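Local coordinates for protein putative kinase (Chloroflexus aurantiacus, PDB 2RHM) that is of unknown function but, from its P-loop NTPase fold, probably binds a nucleoside triphosphate and may act as a kinase, at residues B[63-66]-B[67-71]; B[33-36]-B[37-40]; B[89-92]-B[93-96]. All coordinates share one frame; numbering follows the deposited sequence. Where two conformers were deposited one is given.

How the contacts relate
All three contacts are local, each joining side chains three to five residues apart, yet their chemistry follows their place in the fold. Contact 2, where strand 33-35 turns into helix 36-47, lies nearest the centre of the chain and combines a serine cap with two water-linked lysines and an aspartate whose side chain is about 4 Å from the bound benzoic acid. Contact 1, on helix 52-75, joins helical hydrogen bonds to an isoleucine-tyrosine contact and packs against contact 2 through Phe39, Leu34 and Lys36; both also reach the second subunit. Contact 3, on helix 88-101, is the most exposed and holds a salt bridge. It meets contact 1 through Tyr67 but does not touch contact 2.

Contact 1. Residues B[63-66]-B[67-71]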
# COMPACT_ATOMS: atom_id res chain seq x y z
N ILE B 63 -0.33 9.47 4.13
CA ILE B 63 -0.32 8.94 5.50
C ILE B 63 -1.53 8.01 5.74
O ILE B 63 -1.37 6.92 6.28
CB ILE B 63 -0.28 10.07 6.55
CG1 ILE B 63 1.09 10.75 6.55
CG2 ILE B 63 -0.55 9.53 7.93
CD1 ILE B 63 1.11 12.10 7.23
N MSE B 64 -2.71 8.43 5.27
CA MSE B 64 -3.92 7.60 5.27
C MSE B 64 -3.71 6.28 4.50
O MSE B 64 -4.16 5.22 4.95
CB MSE B 64 -5.12 8.37 4.67
CG MSE B 64 -5.65 9.51 5.54
SE MSE B 64 -6.90 10.78 4.64
CE MSE B 64 -7.95 9.65 3.66
N MSE B 65 -3.05 6.33 3.34
CA MSE B 65 -2.77 5.11 2.57
C MSE B 65 -1.81 4.20 3.33
O MSE B 65 -1.90 2.97 3.26
CB MSE B 65 -2.16 5.46 1.21
CG MSE B 65 -3.15 5.69 0.11
SE MSE B 65 -4.27 4.13 -0.17
CE MSE B 65 -3.00 2.81 -0.48
N LEU B 66 -0.86 4.81 4.03
CA LEU B 66 0.14 4.07 4.79
C LEU B 66 -0.55 3.21 5.86
O LEU B 66 -0.30 2.01 5.97
CB LEU B 66 1.11 5.06 5.45
CG LEU B 66 2.60 4.81 5.23
CD1 LEU B 66 2.90 4.80 3.79
CD2 LEU B 66 3.41 5.90 5.92
N TYR B 67 -1.43 3.82 6.65
CA TYR B 67 -2.17 3.10 7.68
C TYR B 67 -3.16 2.06 7.12
O TYR B 67 -3.33 0.99 7.69
CB TYR B 67 -2.90 4.07 8.60
CG TYR B 67 -1.97 4.75 9.58
CD1 TYR B 67 -1.50 4.09 10.70
CD2 TYR B 67 -1.52 6.03 9.35
CE1 TYR B 67 -0.63 4.70 11.59
CE2 TYR B 67 -0.66 6.66 10.25
CZ TYR B 67 -0.22 6.00 11.36
OH TYR B 67 0.65 6.65 12.23
N HIS B 68 -3.78 2.38 5.98
CA HIS B 68 -4.72 1.46 5.33
C HIS B 68 -4.00 0.19 4.87
O HIS B 68 -4.44 -0.94 5.11
CB HIS B 68 -5.38 2.14 4.12
CG HIS B 68 -6.17 1.19 3.26
ND1 HIS B 68 -7.44 0.77 3.60
CD2 HIS B 68 -5.87 0.58 2.09
CE1 HIS B 68 -7.88 -0.06 2.68
NE2 HIS B 68 -6.96 -0.19 1.74
N THR B 69 -2.86 0.39 4.23
CA THR B 69 -2.09 -0.72 3.66
C THR B 69 -1.45 -1.52 4.80
O THR B 69 -1.41 -2.76 4.79
CB THR B 69 -1.06 -0.19 2.66
OG1 THR B 69 -1.76 0.44 1.57
CG2 THR B 69 -0.24 -1.31 2.11
N ALA B 70 -0.97 -0.82 5.81
CA ALA B 70 -0.38 -1.50 6.98
C ALA B 70 -1.34 -2.46 7.65
O ALA B 70 -0.94 -3.53 8.12
CB ALA B 70 0.10 -0.49 8.00
N ALA B 71 -2.59 -2.07 7.75
CA ALA B 71 -3.56 -2.87 8.47
C ALA B 71 -3.76 -4.20 7.78
O ALA B 71 -3.84 -5.25 8.43
CB ALA B 71 -4.87 -2.14 8.57
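Ile63 and Tyr67, one helical turn apart, lie side by side and point the same way, and theirs is the clearest apolar contact within 63-71. The methyl CG2 of Ile63 comes in the plane of the phenol ring, at its edge, 3.7 Å from Tyr67 CE2. With chi1 at -76°, CG of Tyr67 stands anti to its own carbonyl carbon, a turn that carries CD2 to 3.2 Å from Ile63 O. The ring then runs out to helix 88-101, where its OH finds a hydrogen-bonding partner in Asp91.

Backbone hydrogen bonds of the alpha-helical i to i+4 kind run through the segment, and Thr69 adds a second grip to one of them. Its N donates to Met65 O at 2.9 Å, while Thr69 OG1 donates to that same Met65 O at 3.0 Å; the two donors arrive from opposite faces of the carbonyl plane. The buried hydroxyl is thus satisfied by its own helix, as is common for threonine in this setting.

These residues belong to the second half of helix 52-75, which packs between helices 36-47 and 88-101 of the P-loop fold, with Leu66 and Ala70 turned to strands 33-35 and 80-83.

A Met-aromatic approach, through the selenium of a selenomethionine, is provisional: in one of two modelled conformers Met65 SE is 5.3 Å from the centroid of the His68 ring, obliquely placed. Beyond stands the second subunit: His68 meets the ring of Phe39 of that chain nearly at right angles, and Thr69 packs on Thr69 of that chain.

Contact 2. Residues B[33-36]-B[37-40]; sequences LLSK and DAFK
A serine N-cap marks the passage from strand 33-35, at the border of the chain's parallel sheet, into helix 36-47. Ser35 OG accepts from Ala38 N at 3.2 Å, with an N-H...O angle of 166°. OG stands anti to the backbone N of Ser35 (chi1 158°), and it is also hydrogen-bonded to Glu83 on the neighbouring strand. An alanine here is likely to leave Ala38 N without its capping acceptor and Glu83 without a hydroxyl partner, weakening the start of the helix. The main chain takes over from the cap: Phe39 N donates to Ser35 O at 3.1 Å, and Lys40 N to Lys36 O.

Leu34 and Phe39 cross at an angle, CD2 of Leu34 lying 3.9 Å from CZ of Phe39. Phe39 packs further on helix 52-75 and on His68 of the second subunit.

Asp37 turns its carboxylate to a salt bridge with Arg131, a residue of the benzoic acid pocket. The two lysines, both bent at chi3, send their ammonium groups to one water, which accepts from Lys36 NZ at 3.3 Å and from Lys40 NZ at 3.2 Å. Each nitrogen has a second partner, Asn85 for Lys36 and Ser55 for Lys40. Lys36 NZ and Lys40 NZ stand 5.5 Å apart, and the shared water with these outside partners probably eases their like charges.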
# COMPACT_ATOMS: atom_id res chain seq x y z
N LEU B 33 8.03 -2.57 2.76
CA LEU B 33 8.32 -1.20 3.18
C LEU B 33 7.27 -0.24 2.64
O LEU B 33 7.08 -0.13 1.44
CB LEU B 33 9.69 -0.78 2.65
CG LEU B 33 10.14 0.66 2.87
CD1 LEU B 33 10.20 0.94 4.39
CD2 LEU B 33 11.48 0.88 2.20
N LEU B 34 6.61 0.46 3.56
CA LEU B 34 5.66 1.52 3.21
C LEU B 34 6.23 2.86 3.62
O LEU B 34 6.49 3.08 4.79
CB LEU B 34 4.34 1.26 3.90
CG LEU B 34 3.78 -0.16 3.80
CD1 LEU B 34 2.54 -0.23 4.66
CD2 LEU B 34 3.46 -0.56 2.38
N SER B 35 6.46 3.74 2.66
CA SER B 35 7.10 5.03 2.89
C SER B 35 6.16 6.17 2.51
O SER B 35 5.60 6.15 1.42
CB SER B 35 8.36 5.13 2.02
OG SER B 35 8.77 6.49 1.80
N LYS B 36 6.01 7.16 3.38
CA LYS B 36 5.09 8.26 3.07
C LYS B 36 5.49 8.95 1.77
O LYS B 36 4.66 9.16 0.89
CB LYS B 36 5.01 9.30 4.21
CG LYS B 36 4.06 10.46 3.88
CD LYS B 36 4.11 11.58 4.92
CE LYS B 36 5.37 12.38 4.87
NZ LYS B 36 5.29 13.63 5.70
N ASP B 37 6.76 9.29 1.65
CA ASP B 37 7.22 10.02 0.47
C ASP B 37 7.10 9.19 -0.81
O ASP B 37 6.75 9.75 -1.87
CB ASP B 37 8.63 10.57 0.68
CG ASP B 37 8.65 11.88 1.49
OD1 ASP B 37 7.59 12.47 1.79
OD2 ASP B 37 9.76 12.34 1.80
N ALA B 38 7.33 7.89 -0.73
CA ALA B 38 7.15 7.03 -1.92
C ALA B 38 5.68 7.04 -2.38
O ALA B 38 5.39 7.12 -3.57
CB ALA B 38 7.63 5.60 -1.65
N PHE B 39 4.76 6.99 -1.42
CA PHE B 39 3.33 7.04 -1.70
C PHE B 39 2.95 8.40 -2.32
O PHE B 39 2.16 8.48 -3.27
CB PHE B 39 2.53 6.79 -0.41
CG PHE B 39 2.36 5.34 -0.03
CD1 PHE B 39 3.36 4.39 -0.25
CD2 PHE B 39 1.22 4.93 0.62
CE1 PHE B 39 3.17 3.06 0.11
CE2 PHE B 39 1.02 3.61 0.98
CZ PHE B 39 2.00 2.68 0.73
N LYS B 40 3.53 9.48 -1.78
CA LYS B 40 3.28 10.82 -2.29
C LYS B 40 3.70 10.90 -3.75
O LYS B 40 2.97 11.44 -4.58
CB LYS B 40 4.02 11.88 -1.50
CG LYS B 40 3.57 12.04 -0.04
CD LYS B 40 4.26 13.26 0.65
CE LYS B 40 3.94 14.60 -0.03
NZ LYS B 40 4.60 15.74 0.69
O HOH W 1 3.75 15.77 3.78

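Contact 3. Residues B[89-92]-B[93-96]; sequences DLDT and ERMQ
Arg94 reaches back along helix 88-101 to Leu90 and Asp91, the residues one turn before it. From CB, which lies 3.9 Å from Asp91 O, the chain runs on to CG, 3.5 Å from Leu90 O; the backbone bond from Arg94 N to Leu90 O is weak. Extended from CG to NE, the chain carries CD to 3.5 Å from Asp91 OD1. At the tip the guanidinium divides its contacts. Its NH1 donates to Asp91 OD1 at 2.8 Å, a salt bridge in which the oxygen lies close to the guanidinium plane but is met from above the carboxylate plane; the two planes stand 65° apart. Leu90 CB covers one guanidinium face, offset toward the rim, and CD1 of the same leucine lies 3.4 Å from NH2. Ile63 and Tyr67 of helix 52-75 also touch Arg94, joining the two helices.

On another side, near the start of the helix, a water bridges Asp89 O and Glu93 N, 2.8 Å from the latter.

The buried Asp91 carboxylate has the tyrosine hydroxyl as a second donor on OD1 and the backbone N of Arg87 at OD2. With Arg94 alongside, these donors would probably stabilise its negative charge and fix its rotation.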
# COMPACT_ATOMS: atom_id res chain seq x y z
N ASP B 89 1.83 14.20 17.91
CA ASP B 89 0.52 14.75 18.18
C ASP B 89 -0.62 14.08 17.42
O ASP B 89 -1.72 13.99 17.96
CB ASP B 89 0.48 16.27 17.99
CG ASP B 89 0.74 16.73 16.56
OD1 ASP B 89 1.09 15.93 15.67
OD2 ASP B 89 0.60 17.95 16.33
N LEU B 90 -0.35 13.59 16.21
CA LEU B 90 -1.36 12.92 15.40
C LEU B 90 -1.15 11.41 15.20
O LEU B 90 -2.12 10.64 15.16
CB LEU B 90 -1.43 13.58 14.03
CG LEU B 90 -1.96 15.00 13.98
CD1 LEU B 90 -1.99 15.43 12.51
CD2 LEU B 90 -3.32 15.10 14.62
N ASP B 91 0.09 10.99 15.03
CA ASP B 91 0.36 9.57 14.76
C ASP B 91 0.28 8.65 15.96
O ASP B 91 0.10 7.45 15.80
CB ASP B 91 1.70 9.42 14.01
CG ASP B 91 1.64 9.98 12.60
OD1 ASP B 91 0.85 9.45 11.79
OD2 ASP B 91 2.40 10.94 12.27
N THR B 92 0.36 9.19 17.17
CA THR B 92 0.18 8.33 18.34
C THR B 92 -1.21 7.68 18.32
O THR B 92 -1.32 6.46 18.52
CB THR B 92 0.41 9.13 19.64
OG1 THR B 92 1.69 9.75 19.55
CG2 THR B 92 0.35 8.23 20.86
N GLU B 93 -2.26 8.47 18.09
CA GLU B 93 -3.61 7.92 18.07
C GLU B 93 -3.84 7.10 16.80
O GLU B 93 -4.58 6.10 16.82
CB GLU B 93 -4.66 9.00 18.21
CG GLU B 93 -6.09 8.43 18.32
CD GLU B 93 -7.12 9.46 18.69
OE1 GLU B 93 -6.73 10.60 19.02
OE2 GLU B 93 -8.33 9.14 18.67
N ARG B 94 -3.22 7.47 15.69
CA ARG B 94 -3.36 6.63 14.50
C ARG B 94 -2.76 5.24 14.73
O ARG B 94 -3.33 4.25 14.26
CB ARG B 94 -2.77 7.25 13.24
CG ARG B 94 -3.50 8.49 12.72
CD ARG B 94 -2.62 9.17 11.70
NE ARG B 94 -3.11 10.50 11.35
CZ ARG B 94 -2.34 11.52 10.99
NH1 ARG B 94 -1.02 11.43 10.99
NH2 ARG B 94 -2.91 12.68 10.70
N MSE B 95 -1.63 5.18 15.43
CA MSE B 95 -1.00 3.89 15.75
C MSE B 95 -1.86 3.10 16.72
O MSE B 95 -1.98 1.89 16.61
CB MSE B 95 0.40 4.10 16.30
CG MSE B 95 1.36 4.62 15.28
SE MSE B 95 2.03 3.19 14.16
CE MSE B 95 3.02 4.36 12.91
N GLN B 96 -2.47 3.77 17.68
CA GLN B 96 -3.40 3.09 18.57
C GLN B 96 -4.59 2.50 17.84
O GLN B 96 -4.99 1.37 18.10
CB GLN B 96 -3.87 4.06 19.65
CG GLN B 96 -2.80 4.25 20.69
CD GLN B 96 -2.99 5.49 21.54
OE1 GLN B 96 -4.01 6.17 21.47
NE2 GLN B 96 -1.97 5.81 22.33
O HOH W 2 -2.09 11.24 18.68